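Long-range contacts in SusD superfamily protein (Bacteroides thetaiotaomicron VPI-5482, PDB 3HDX), which probably binds polysaccharide at the outer membrane of this gut bacterium, as a homologue of the starch-binding protein SusD: residues T14-M19 with L180-S184; N33-I37 with G274-L279; I37-R42 with G455-P459; A187-K192 with K254-I258. All coordinates share one frame; numbering follows the deposited sequence.

Contact 1 of 4, residues T14-M19 with L180-S184; sequences TRSALM and LYYGS. With EDO (1,2-ethanediol), chain L; EDO (1,2-ethanediol), chain B.
The aliphatic start of Arg15 lies over one face of the Tyr182 ring. Its CG stands 3.8 Å from the ring centroid, only 16° off the normal, a CH-pi contact, and CB leans on the same ring with 3.5 Å to Tyr182 CE1. With CG anti to the backbone N (chi1 -172°), the chain passes across the tyrosine; in one of its two conformers it then bends at chi3 and the guanidinium leads away to a salt bridge with Glu12. At the phenol end Thr14 OG1 meets Tyr182 OH at the ring edge, 3.0 Å away. The phenol is also hydrogen-bonded to Asp110 of helix 104-129, and Thr14 OG1 to Leu11 O, so the threonine proton need not point to the phenol. Leu18 points CD2 at both tyrosines, 3.2 Å from Tyr181 OH and 3.9 Å from Tyr182 CE2. Asp110 and Gln113 bind the Tyr181 hydroxyl, so both phenols are tied to helix 104-129. The selenomethionine Met19 adds its CE, 4.3 Å from Tyr182 CD2. Tyr182 occupies the second position of a type I' beta turn from Tyr181 to Ser184, whose tyrosines dock a loop onto the N-terminal helix of a SusD-family helical fold.

Contact 2 of 4, residues N33-I37 with G274-L279; sequences NTHWI and GHLEQL
Gly274 brings its backbone beside Asn33 and Trp36, the two CA atoms of Gly274 and Asn33 being 4.9 Å apart. Its carbonyl O approaches the outer end of the indole, 3.5 Å from Trp36 CH2. At His275 the backbone runs on over one face of the Trp36 ring, while its side chain leaves the backbone away from the indole, and ND1 is hydrogen-bonded to Ser356 OG. Leu276 packs over the indole: its CB sits above the five-membered ring, 3.9 Å from the centroid and 8° off the normal, a CH-pi contact. CG anti to the backbone N (chi1 179°) sends CD1 along the same ring to 3.8 Å from Trp36 CG. The other face of the indole carries CB of its neighbour His35, so the ring is held between two layers. Gln278 extends toward the Asn33 amide, the two amide planes 62° apart. Leu279 completes the segment with CD1 4.2 Å from Ile37 CD1, their side chains crossing at about a right angle, and 4.1 Å from Asn33 CB. Leu54 of helix 52-58 touches both Ile37 and Leu279. The contact joins the starts of two short helices, 34-41 and 276-280, in a buried packing of tryptophan against leucine within the SusD-like helical fold.

Contact 3 of 4, residues I37-R42 with G455-P459; sequences ICGDLR and GIYWP
Polar contacts centre on Arg42, whose extended chain (chi1 -168°) runs past Trp458 in the opposite direction and carries the guanidinium to the backbone of the 455-459 loop. NH1 makes a weak bond to Ile456 O at 2.9 Å, bent to 124° at the hydrogen, and NH2 a long, weak one to Tyr457 O at 3.3 Å. A firmer partner of NH2 is Asn60 OD1; the same asparagine donates through ND2 to Gly455 O, bridging arginine and loop. One water adds a three-way link: it donates to Cys38 O at 2.7 Å and accepts from Arg42 NH1 and, at 2.9 Å, from Trp458 NE1. It lies in the planes of both the guanidinium and the indole, although these stand 70° apart, and satisfies the buried indole N-H. Cys38 SG approaches the five-membered ring of Trp458 obliquely, 4.3 Å from its centroid, and Ile37 CG2 touches Trp458 CH2 at 4.0 Å. Ile128 of helix 104-129 borders both Cys38 and Trp458. An arginine weakly bonded to loop carbonyls and anchored by Asn60, with a water-bridged tryptophan, fastens the loop between helices 445-453 and 462-467 to helix 34-41, joining sequence-distant parts of this SusD-family fold.

Contact 4 of 4, residues A187-K192 with K254-I258; sequences AQWQGK and KGSRI. With EDO (1,2-ethanediol), chain I; EDO (1,2-ethanediol), chain B; EDO (1,2-ethanediol), chain L.
Two loops with short 3-10 turns meet here by lysine and arginine bonds to backbone carbonyls, a loop-loop contact on the partly buried flank of the SusD-like fold. Lys254 NZ donates to Ala187 O at 3.0 Å, reaching it from above the carbonyl plane, 48° out of it. Gln190 N comes to the same oxygen from the opposite face, so two donors grip this carbonyl. Lys254 starts with CG between the backbone N and the carbonyl carbon (chi1 65°), and its chain then runs along Gln190 O before bending at chi4 to present the ammonium. A water accepts from Lys254 NZ at 2.8 Å and donates to Gln190 OE1, a second route between the loops. Gly191 packs backbone to backbone: its CA is 3.3 Å from Lys254 O in a CA-H...O contact, and with positive phi (72°) it sets Lys254 O where a side chain would begin. Arg257 folds back at chi3 and donates from NH2 to Gly191 O at 3.0 Å; this oxygen lies close to the guanidinium plane, while the N-H comes from above the carbonyl plane. This NH2 also bonds Ser249 O, and NH1 Leu246 O. A second water joins Arg257 NE to Gly191 O and touches an ethanediol, which donates to Arg257 O. A different ethanediol, like the first probably from the crystallisation liquor, lies over one face of Trp189. The result is a close approach of two loops at a glycine, with carbonyls accepting hydrogen bonds from Lys254 and Arg257, just before helix 196-209 and strand 259-261.

How the contacts relate
Contacts 2 and 3 are buried and share Ile37, using successive parts of helix 34-41 to hold helix 276-280 and the 455-459 loop; their centres are about 13 Å apart. Contacts 1 and 4 are only partly buried, about 16 Å apart between centres on the same side of the chain's centre, and touch where Trp189 NE1 meets Tyr181 O. Two ethanediols lie against both. Contact 2 is chiefly apolar packing, whereas contact 3 adds arginine, sulfur and a bridging water. Contact 1 rests on tyrosine faces and phenol bonds, while contact 4 relies on charged side chains meeting backbone carbonyls. Contacts 3 and 4 lie on opposite sides of the centre.

Contact 1 of 4, residues T14-M19 with L180-S184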
loop_
_atom_site.group_PDB
_atom_site.type_symbol
_atom_site.label_atom_id
_atom_site.label_comp_id
_atom_site.label_asym_id
_atom_site.label_seq_id
_atom_site.Cartn_x
_atom_site.Cartn_y
_atom_site.Cartn_z
ATOM N N THR A 14 -0.351 -24.436 12.963
ATOM C CA THR A 14 -1.010 -23.110 12.933
ATOM C C THR A 14 -0.012 -22.046 12.556
ATOM O O THR A 14 -0.345 -21.148 11.782
ATOM C CB THR A 14 -1.765 -22.747 14.244
ATOM O OG1 THR A 14 -0.877 -22.771 15.396
ATOM C CG2 THR A 14 -2.863 -23.760 14.459
ATOM N N ARG A 15 1.227 -22.154 13.057
ATOM C CA ARG A 15 2.290 -21.198 12.687
ATOM C C ARG A 15 2.477 -21.203 11.177
ATOM O O ARG A 15 2.463 -20.148 10.544
ATOM C CB ARG A 15 3.644 -21.514 13.351
ATOM C CG ARG A 15 4.712 -20.411 13.133
ATOM C CD ARG A 15 6.142 -20.939 13.278
ATOM N NE ARG A 15 6.402 -21.954 12.264
ATOM C CZ ARG A 15 6.610 -21.688 10.977
ATOM N NH1 ARG A 15 6.645 -20.441 10.558
ATOM N NH2 ARG A 15 6.806 -22.665 10.116
ATOM N N SER A 16 2.608 -22.389 10.588
ATOM C CA SER A 16 2.820 -22.506 9.149
ATOM C C SER A 16 1.655 -21.905 8.333
ATOM O O SER A 16 1.878 -21.174 7.368
ATOM C CB SER A 16 3.091 -23.974 8.774
ATOM O OG SER A 16 3.261 -24.062 7.365
ATOM N N ALA A 17 0.429 -22.180 8.767
ATOM C CA ALA A 17 -0.765 -21.661 8.095
ATOM C C ALA A 17 -0.835 -20.134 8.204
ATOM O O ALA A 17 -1.180 -19.452 7.235
ATOM C CB ALA A 17 -2.056 -22.315 8.644
ATOM N N LEU A 18 -0.522 -19.597 9.382
ATOM C CA LEU A 18 -0.547 -18.134 9.586
ATOM C C LEU A 18 0.469 -17.492 8.630
ATOM O O LEU A 18 0.157 -16.531 7.898
ATOM C CB LEU A 18 -0.196 -17.762 11.048
ATOM C CG LEU A 18 -0.066 -16.268 11.333
ATOM C CD1 LEU A 18 -1.391 -15.540 11.037
ATOM C CD2 LEU A 18 0.460 -16.030 12.791
HETATM N N MSE A 19 1.703 -18.025 8.631
HETATM C CA MSE A 19 2.752 -17.476 7.741
HETATM C C MSE A 19 2.317 -17.606 6.267
HETATM O O MSE A 19 2.623 -16.725 5.443
HETATM C CB MSE A 19 4.124 -18.099 8.029
HETATM C CG MSE A 19 4.616 -17.846 9.483
HETATM SE SE MSE A 19 4.507 -16.007 10.126
HETATM C CE MSE A 19 4.502 -16.344 12.017
ATOM N N LEU A 180 7.382 -15.969 24.688
ATOM C CA LEU A 180 7.672 -15.730 23.274
ATOM C C LEU A 180 6.455 -15.955 22.393
ATOM O O LEU A 180 5.554 -16.718 22.734
ATOM C CB LEU A 180 8.849 -16.594 22.793
ATOM C CG LEU A 180 10.219 -16.385 23.493
ATOM C CD1 LEU A 180 11.235 -17.428 23.037
ATOM C CD2 LEU A 180 10.767 -14.961 23.287
ATOM N N TYR A 181 6.410 -15.227 21.275
ATOM C CA TYR A 181 5.355 -15.411 20.269
ATOM C C TYR A 181 6.017 -16.119 19.104
ATOM O O TYR A 181 6.867 -15.558 18.431
ATOM C CB TYR A 181 4.722 -14.087 19.860
ATOM C CG TYR A 181 3.659 -14.271 18.813
ATOM C CD1 TYR A 181 2.405 -14.813 19.130
ATOM C CD2 TYR A 181 3.917 -13.952 17.465
ATOM C CE1 TYR A 181 1.415 -14.996 18.123
ATOM C CE2 TYR A 181 2.956 -14.153 16.467
ATOM C CZ TYR A 181 1.722 -14.664 16.787
ATOM O OH TYR A 181 0.819 -14.872 15.773
ATOM N N TYR A 182 5.653 -17.393 18.892
ATOM C CA TYR A 182 6.273 -18.199 17.873
ATOM C C TYR A 182 7.811 -18.052 17.836
ATOM O O TYR A 182 8.424 -17.861 16.766
ATOM C CB TYR A 182 5.625 -17.920 16.522
ATOM C CG TYR A 182 4.220 -18.474 16.369
ATOM C CD1 TYR A 182 3.922 -19.818 16.641
ATOM C CD2 TYR A 182 3.191 -17.683 15.850
ATOM C CE1 TYR A 182 2.640 -20.327 16.444
ATOM C CE2 TYR A 182 1.900 -18.193 15.637
ATOM C CZ TYR A 182 1.634 -19.538 15.938
ATOM O OH TYR A 182 0.397 -20.075 15.753
ATOM N N GLY A 183 8.403 -18.142 19.042
ATOM C CA GLY A 183 9.862 -18.130 19.197
ATOM C C GLY A 183 10.616 -16.823 19.269
ATOM O O GLY A 183 11.806 -16.842 19.474
ATOM N N SER A 184 9.928 -15.702 19.058
ATOM C CA SER A 184 10.533 -14.377 19.053
ATOM C C SER A 184 9.653 -13.377 19.808
ATOM O O SER A 184 8.539 -13.695 20.215
ATOM C CB SER A 184 10.770 -13.925 17.607
ATOM O OG SER A 184 11.737 -14.731 16.934
HETATM C C1 EDO L . 14.783 -15.910 20.172
HETATM O O1 EDO L . 14.236 -15.503 18.901
HETATM C C2 EDO L . 15.217 -14.703 20.983
HETATM O O2 EDO L . 14.054 -14.015 21.460
HETATM C C1 EDO B . 11.186 -14.173 12.557
HETATM O O1 EDO B . 11.760 -13.072 11.841
HETATM C C2 EDO B . 10.910 -13.690 13.971
HETATM O O2 EDO B . 12.125 -13.351 14.645
#

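Contact 2 of 4, residues N33-I37 with G274-L279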
loop_
_atom_site.group_PDB
_atom_site.type_symbol
_atom_site.label_atom_id
_atom_site.label_comp_id
_atom_site.label_asym_id
_atom_site.label_seq_id
_atom_site.Cartn_x
_atom_site.Cartn_y
_atom_site.Cartn_z
ATOM N N ASN A 33 4.078 -7.366 -10.426
ATOM C CA ASN A 33 4.323 -6.020 -9.922
ATOM C C ASN A 33 3.043 -5.190 -9.726
ATOM O O ASN A 33 3.064 -3.958 -9.819
ATOM C CB ASN A 33 5.363 -5.300 -10.803
ATOM C CG ASN A 33 6.711 -5.921 -10.707
ATOM O OD1 ASN A 33 7.112 -6.340 -9.628
ATOM N ND2 ASN A 33 7.380 -6.094 -11.854
ATOM N N THR A 34 1.965 -5.883 -9.371
ATOM C CA THR A 34 0.657 -5.292 -9.143
ATOM C C THR A 34 0.694 -3.992 -8.352
ATOM O O THR A 34 0.107 -3.002 -8.749
ATOM C CB THR A 34 -0.310 -6.310 -8.441
ATOM O OG1 THR A 34 -0.679 -7.325 -9.386
ATOM C CG2 THR A 34 -1.554 -5.614 -7.850
ATOM N N HIS A 35 1.401 -4.000 -7.233
ATOM C CA HIS A 35 1.373 -2.834 -6.346
ATOM C C HIS A 35 1.775 -1.534 -7.052
ATOM O O HIS A 35 1.092 -0.512 -6.945
ATOM C CB HIS A 35 2.246 -3.109 -5.113
ATOM C CG HIS A 35 2.155 -2.048 -4.047
ATOM N ND1 HIS A 35 0.991 -1.751 -3.367
ATOM C CD2 HIS A 35 3.119 -1.260 -3.511
ATOM C CE1 HIS A 35 1.247 -0.798 -2.484
ATOM N NE2 HIS A 35 2.529 -0.483 -2.551
ATOM N N TRP A 36 2.829 -1.636 -7.852
ATOM C CA TRP A 36 3.394 -0.493 -8.572
ATOM C C TRP A 36 2.678 -0.230 -9.872
ATOM O O TRP A 36 2.517 0.926 -10.262
ATOM C CB TRP A 36 4.915 -0.666 -8.734
ATOM C CG TRP A 36 5.519 -0.948 -7.393
ATOM C CD1 TRP A 36 5.825 -0.048 -6.414
ATOM C CD2 TRP A 36 5.756 -2.249 -6.838
ATOM N NE1 TRP A 36 6.263 -0.707 -5.289
ATOM C CE2 TRP A 36 6.223 -2.056 -5.519
ATOM C CE3 TRP A 36 5.608 -3.571 -7.325
ATOM C CZ2 TRP A 36 6.549 -3.131 -4.681
ATOM C CZ3 TRP A 36 5.924 -4.639 -6.485
ATOM C CH2 TRP A 36 6.369 -4.407 -5.168
ATOM N N ILE A 37 2.284 -1.309 -10.563
ATOM C CA ILE A 37 1.548 -1.202 -11.822
ATOM C C ILE A 37 0.218 -0.487 -11.575
ATOM O O ILE A 37 -0.133 0.485 -12.271
ATOM C CB ILE A 37 1.292 -2.619 -12.438
ATOM C CG1 ILE A 37 2.603 -3.246 -12.960
ATOM C CG2 ILE A 37 0.199 -2.558 -13.505
ATOM C CD1 ILE A 37 3.271 -2.551 -14.072
ATOM N N GLY A 274 7.752 -10.151 -7.211
ATOM C CA GLY A 274 7.579 -8.691 -7.480
ATOM C C GLY A 274 8.285 -7.594 -6.618
ATOM O O GLY A 274 8.126 -7.476 -5.381
ATOM N N HIS A 275 9.039 -6.732 -7.302
ATOM C CA HIS A 275 9.814 -5.641 -6.686
ATOM C C HIS A 275 9.872 -4.469 -7.655
ATOM O O HIS A 275 10.071 -4.672 -8.862
ATOM C CB HIS A 275 11.254 -6.121 -6.449
ATOM C CG HIS A 275 11.342 -7.249 -5.476
ATOM N ND1 HIS A 275 11.365 -7.056 -4.105
ATOM C CD2 HIS A 275 11.244 -8.590 -5.669
ATOM C CE1 HIS A 275 11.341 -8.239 -3.507
ATOM N NE2 HIS A 275 11.269 -9.184 -4.431
ATOM N N LEU A 276 9.723 -3.245 -7.148
ATOM C CA LEU A 276 9.787 -2.064 -8.007
ATOM C C LEU A 276 11.083 -2.019 -8.811
ATOM O O LEU A 276 11.092 -1.587 -9.961
ATOM C CB LEU A 276 9.684 -0.750 -7.211
ATOM C CG LEU A 276 9.757 0.563 -8.004
ATOM C CD1 LEU A 276 8.570 0.656 -9.005
ATOM C CD2 LEU A 276 9.816 1.788 -7.094
ATOM N N GLU A 277 12.170 -2.411 -8.162
ATOM C CA GLU A 277 13.496 -2.448 -8.807
ATOM C C GLU A 277 13.521 -3.157 -10.165
ATOM O O GLU A 277 14.319 -2.809 -11.020
ATOM C CB GLU A 277 14.541 -3.124 -7.909
ATOM C CG GLU A 277 14.868 -2.428 -6.610
ATOM C CD GLU A 277 14.083 -2.921 -5.413
ATOM O OE1 GLU A 277 12.918 -3.328 -5.553
ATOM O OE2 GLU A 277 14.634 -2.897 -4.311
ATOM N N GLN A 278 12.685 -4.172 -10.361
ATOM C CA GLN A 278 12.578 -4.839 -11.663
ATOM C C GLN A 278 12.222 -3.837 -12.781
ATOM O O GLN A 278 12.748 -3.933 -13.928
ATOM C CB GLN A 278 11.558 -5.973 -11.610
ATOM C CG GLN A 278 11.997 -7.124 -10.726
ATOM C CD GLN A 278 10.902 -8.142 -10.364
ATOM O OE1 GLN A 278 9.707 -7.890 -10.540
ATOM N NE2 GLN A 278 11.325 -9.312 -9.809
ATOM N N LEU A 279 11.363 -2.872 -12.437
ATOM C CA LEU A 279 10.933 -1.848 -13.352
ATOM C C LEU A 279 11.826 -0.615 -13.396
ATOM O O LEU A 279 11.919 0.021 -14.435
ATOM C CB LEU A 279 9.488 -1.399 -13.002
ATOM C CG LEU A 279 8.384 -2.458 -13.133
ATOM C CD1 LEU A 279 7.077 -1.962 -12.464
ATOM C CD2 LEU A 279 8.169 -2.864 -14.591
#

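Contact 3 of 4, residues I37-R42 with G455-P459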
loop_
_atom_site.group_PDB
_atom_site.type_symbol
_atom_site.label_atom_id
_atom_site.label_comp_id
_atom_site.label_asym_id
_atom_site.label_seq_id
_atom_site.Cartn_x
_atom_site.Cartn_y
_atom_site.Cartn_z
ATOM N N ILE A 37 2.284 -1.309 -10.563
ATOM C CA ILE A 37 1.548 -1.202 -11.822
ATOM C C ILE A 37 0.218 -0.487 -11.575
ATOM O O ILE A 37 -0.133 0.485 -12.271
ATOM C CB ILE A 37 1.292 -2.619 -12.438
ATOM C CG1 ILE A 37 2.603 -3.246 -12.960
ATOM C CG2 ILE A 37 0.199 -2.558 -13.505
ATOM C CD1 ILE A 37 3.271 -2.551 -14.072
ATOM N N CYS A 38 -0.490 -0.918 -10.529
ATOM C CA CYS A 38 -1.791 -0.339 -10.202
ATOM C C CYS A 38 -1.720 0.985 -9.456
ATOM O O CYS A 38 -2.668 1.785 -9.581
ATOM C CB CYS A 38 -2.659 -1.342 -9.407
ATOM S SG CYS A 38 -2.995 -2.863 -10.276
ATOM N N GLY A 39 -0.659 1.183 -8.661
ATOM C CA GLY A 39 -0.533 2.336 -7.782
ATOM C C GLY A 39 0.343 3.487 -8.214
ATOM O O GLY A 39 0.080 4.609 -7.848
ATOM N N ASP A 40 1.425 3.193 -8.929
ATOM C CA ASP A 40 2.383 4.195 -9.385
ATOM C C ASP A 40 2.327 4.472 -10.882
ATOM O O ASP A 40 2.432 5.617 -11.311
ATOM C CB ASP A 40 3.829 3.794 -9.052
ATOM C CG ASP A 40 4.176 4.012 -7.620
ATOM O OD1 ASP A 40 4.223 5.165 -7.176
ATOM O OD2 ASP A 40 4.419 3.037 -6.923
ATOM N N LEU A 41 2.168 3.417 -11.681
ATOM C CA LEU A 41 2.304 3.568 -13.143
ATOM C C LEU A 41 1.103 4.215 -13.810
ATOM O O LEU A 41 1.261 5.046 -14.725
ATOM C CB LEU A 41 2.660 2.216 -13.774
ATOM C CG LEU A 41 2.956 2.180 -15.291
ATOM C CD1 LEU A 41 4.156 3.071 -15.634
ATOM C CD2 LEU A 41 3.220 0.712 -15.674
ATOM N N ARG A 42 -0.088 3.817 -13.381
ATOM C CA ARG A 42 -1.375 4.265 -13.941
ATOM C C ARG A 42 -1.561 5.773 -13.760
ATOM O O ARG A 42 -1.695 6.268 -12.645
ATOM C CB ARG A 42 -2.504 3.479 -13.301
ATOM C CG ARG A 42 -3.818 3.631 -13.966
ATOM C CD ARG A 42 -4.846 2.803 -13.283
ATOM N NE ARG A 42 -6.120 2.845 -13.985
ATOM C CZ ARG A 42 -7.265 2.409 -13.465
ATOM N NH1 ARG A 42 -7.289 1.826 -12.250
ATOM N NH2 ARG A 42 -8.385 2.544 -14.167
ATOM N N GLY A 455 -14.336 4.133 -15.024
ATOM C CA GLY A 455 -13.061 4.045 -15.714
ATOM C C GLY A 455 -11.831 4.167 -14.845
ATOM O O GLY A 455 -10.719 4.017 -15.339
ATOM N N ILE A 456 -12.052 4.419 -13.555
ATOM C CA ILE A 456 -10.991 4.416 -12.539
ATOM C C ILE A 456 -10.713 3.011 -12.011
ATOM O O ILE A 456 -9.772 2.830 -11.208
ATOM C CB ILE A 456 -11.310 5.340 -11.338
ATOM C CG1 ILE A 456 -12.627 4.948 -10.637
ATOM C CG2 ILE A 456 -11.231 6.825 -11.781
ATOM C CD1 ILE A 456 -12.749 5.524 -9.227
ATOM N N TYR A 457 -11.485 2.013 -12.446
ATOM C CA TYR A 457 -11.230 0.621 -12.044
ATOM C C TYR A 457 -10.691 -0.185 -13.202
ATOM O O TYR A 457 -10.703 0.242 -14.370
ATOM C CB TYR A 457 -12.527 0.005 -11.502
ATOM C CG TYR A 457 -13.087 0.797 -10.354
ATOM C CD1 TYR A 457 -12.347 0.956 -9.206
ATOM C CD2 TYR A 457 -14.346 1.385 -10.410
ATOM C CE1 TYR A 457 -12.828 1.661 -8.141
ATOM C CE2 TYR A 457 -14.833 2.136 -9.344
ATOM C CZ TYR A 457 -14.054 2.262 -8.196
ATOM O OH TYR A 457 -14.493 2.961 -7.066
ATOM N N TRP A 458 -10.153 -1.336 -12.857
ATOM C CA TRP A 458 -9.641 -2.305 -13.820
ATOM C C TRP A 458 -10.774 -3.156 -14.342
ATOM O O TRP A 458 -11.782 -3.395 -13.658
ATOM C CB TRP A 458 -8.577 -3.234 -13.193
ATOM C CG TRP A 458 -7.275 -2.564 -13.087
ATOM C CD1 TRP A 458 -6.940 -1.525 -12.233
ATOM C CD2 TRP A 458 -6.101 -2.866 -13.845
ATOM N NE1 TRP A 458 -5.620 -1.178 -12.437
ATOM C CE2 TRP A 458 -5.073 -1.992 -13.399
ATOM C CE3 TRP A 458 -5.807 -3.812 -14.855
ATOM C CZ2 TRP A 458 -3.777 -1.992 -13.972
ATOM C CZ3 TRP A 458 -4.514 -3.836 -15.387
ATOM C CH2 TRP A 458 -3.517 -2.926 -14.950
ATOM N N PRO A 459 -10.630 -3.653 -15.580
ATOM C CA PRO A 459 -11.604 -4.634 -16.043
ATOM C C PRO A 459 -11.500 -5.933 -15.215
ATOM O O PRO A 459 -10.463 -6.199 -14.622
ATOM C CB PRO A 459 -11.162 -4.904 -17.481
ATOM C CG PRO A 459 -9.833 -4.433 -17.614
ATOM C CD PRO A 459 -9.576 -3.420 -16.572
HETATM O O HOH W 1 -5.117 0.913 -10.422
#

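Contact 4 of 4, residues A187-K192 with K254-I258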
loop_
_atom_site.group_PDB
_atom_site.type_symbol
_atom_site.label_atom_id
_atom_site.label_comp_id
_atom_site.label_asym_id
_atom_site.label_seq_id
_atom_site.Cartn_x
_atom_site.Cartn_y
_atom_site.Cartn_z
ATOM N N ALA A 187 10.933 -6.377 19.375
ATOM C CA ALA A 187 11.646 -5.848 18.200
ATOM C C ALA A 187 11.800 -6.836 17.052
ATOM O O ALA A 187 11.737 -6.468 15.901
ATOM C CB ALA A 187 13.014 -5.260 18.605
ATOM N N GLN A 188 11.919 -8.119 17.383
ATOM C CA GLN A 188 12.064 -9.146 16.364
ATOM C C GLN A 188 10.885 -9.246 15.413
ATOM O O GLN A 188 11.059 -9.691 14.279
ATOM C CB GLN A 188 12.308 -10.511 17.016
ATOM C CG GLN A 188 13.649 -10.584 17.765
ATOM C CD GLN A 188 13.807 -11.913 18.512
ATOM O OE1 GLN A 188 12.984 -12.284 19.355
ATOM N NE2 GLN A 188 14.899 -12.609 18.222
ATOM N N TRP A 189 9.684 -8.901 15.894
ATOM C CA TRP A 189 8.489 -8.942 15.042
ATOM C C TRP A 189 8.071 -7.581 14.477
ATOM O O TRP A 189 7.121 -7.524 13.680
ATOM C CB TRP A 189 7.333 -9.579 15.790
ATOM C CG TRP A 189 7.451 -11.036 16.094
ATOM C CD1 TRP A 189 7.443 -11.631 17.337
ATOM C CD2 TRP A 189 7.509 -12.093 15.140
ATOM N NE1 TRP A 189 7.486 -13.005 17.197
ATOM C CE2 TRP A 189 7.521 -13.315 15.860
ATOM C CE3 TRP A 189 7.544 -12.137 13.735
ATOM C CZ2 TRP A 189 7.582 -14.563 15.202
ATOM C CZ3 TRP A 189 7.580 -13.388 13.088
ATOM C CH2 TRP A 189 7.595 -14.573 13.825
ATOM N N GLN A 190 8.730 -6.496 14.908
ATOM C CA GLN A 190 8.395 -5.143 14.399
ATOM C C GLN A 190 8.633 -5.093 12.887
ATOM O O GLN A 190 9.651 -5.557 12.393
ATOM C CB GLN A 190 9.250 -4.075 15.060
ATOM C CG GLN A 190 8.919 -3.832 16.503
ATOM C CD GLN A 190 9.890 -2.877 17.180
ATOM O OE1 GLN A 190 10.679 -2.204 16.504
ATOM N NE2 GLN A 190 9.790 -2.763 18.524
ATOM N N GLY A 191 7.677 -4.540 12.149
ATOM C CA GLY A 191 7.814 -4.499 10.685
ATOM C C GLY A 191 7.652 -5.822 9.993
ATOM O O GLY A 191 7.998 -5.940 8.818
ATOM N N LYS A 192 7.146 -6.828 10.718
ATOM C CA LYS A 192 6.973 -8.177 10.170
ATOM C C LYS A 192 5.509 -8.618 10.292
ATOM O O LYS A 192 4.855 -8.965 9.288
ATOM C CB LYS A 192 7.991 -9.147 10.814
ATOM C CG LYS A 192 9.431 -8.659 10.522
ATOM C CD LYS A 192 10.522 -9.661 10.760
ATOM C CE LYS A 192 11.860 -9.132 10.246
ATOM N NZ LYS A 192 12.939 -10.168 10.444
ATOM N N LYS A 254 12.954 -0.876 10.787
ATOM C CA LYS A 254 11.830 -1.745 10.343
ATOM C C LYS A 254 10.478 -1.480 11.009
ATOM O O LYS A 254 9.444 -1.630 10.380
ATOM C CB LYS A 254 12.181 -3.237 10.425
ATOM C CG LYS A 254 12.442 -3.802 11.814
ATOM C CD LYS A 254 12.913 -5.242 11.693
ATOM C CE LYS A 254 12.899 -5.997 13.016
ATOM N NZ LYS A 254 13.764 -5.368 14.054
ATOM N N GLY A 255 10.479 -1.080 12.280
ATOM C CA GLY A 255 9.239 -0.763 12.971
ATOM C C GLY A 255 8.451 0.390 12.345
ATOM O O GLY A 255 7.250 0.539 12.581
ATOM N N SER A 256 9.145 1.199 11.553
ATOM C CA SER A 256 8.528 2.299 10.846
ATOM C C SER A 256 7.686 1.874 9.645
ATOM O O SER A 256 6.935 2.705 9.093
ATOM C CB SER A 256 9.571 3.354 10.492
ATOM O OG SER A 256 10.135 3.926 11.685
ATOM N N ARG A 257 7.779 0.598 9.263
ATOM C CA ARG A 257 6.836 0.020 8.262
ATOM C C ARG A 257 5.569 -0.318 9.055
ATOM O O ARG A 257 5.481 -1.386 9.672
ATOM C CB ARG A 257 7.410 -1.183 7.560
ATOM C CG ARG A 257 8.666 -0.936 6.789
ATOM C CD ARG A 257 8.997 -2.109 5.894
ATOM N NE ARG A 257 9.311 -3.319 6.656
ATOM C CZ ARG A 257 10.527 -3.760 7.016
ATOM N NH1 ARG A 257 11.649 -3.075 6.762
ATOM N NH2 ARG A 257 10.630 -4.910 7.679
ATOM N N ILE A 258 4.633 0.626 9.119
ATOM C CA ILE A 258 3.392 0.439 9.891
ATOM C C ILE A 258 2.596 -0.755 9.341
ATOM O O ILE A 258 2.041 -1.526 10.128
ATOM C CB ILE A 258 2.562 1.728 9.943
ATOM C CG1 ILE A 258 3.327 2.800 10.709
ATOM C CG2 ILE A 258 1.144 1.480 10.596
ATOM C CD1 ILE A 258 2.652 4.159 10.687
HETATM C C1 EDO I . 3.439 -5.645 8.982
HETATM O O1 EDO I . 2.415 -5.153 8.188
HETATM C C2 EDO I . 4.195 -4.548 9.642
HETATM O O2 EDO I . 5.045 -3.927 8.673
HETATM C C1 EDO B . 11.186 -14.173 12.557
HETATM O O1 EDO B . 11.760 -13.072 11.841
HETATM C C2 EDO B . 10.910 -13.690 13.971
HETATM O O2 EDO B . 12.125 -13.351 14.645
HETATM C C1 EDO L . 14.783 -15.910 20.172
HETATM O O1 EDO L . 14.236 -15.503 18.901
HETATM C C2 EDO L . 15.217 -14.703 20.983
HETATM O O2 EDO L . 14.054 -14.015 21.460
HETATM O O HOH W 2 12.918 -2.992 15.274
HETATM O O HOH W 3 6.802 -4.609 6.422
#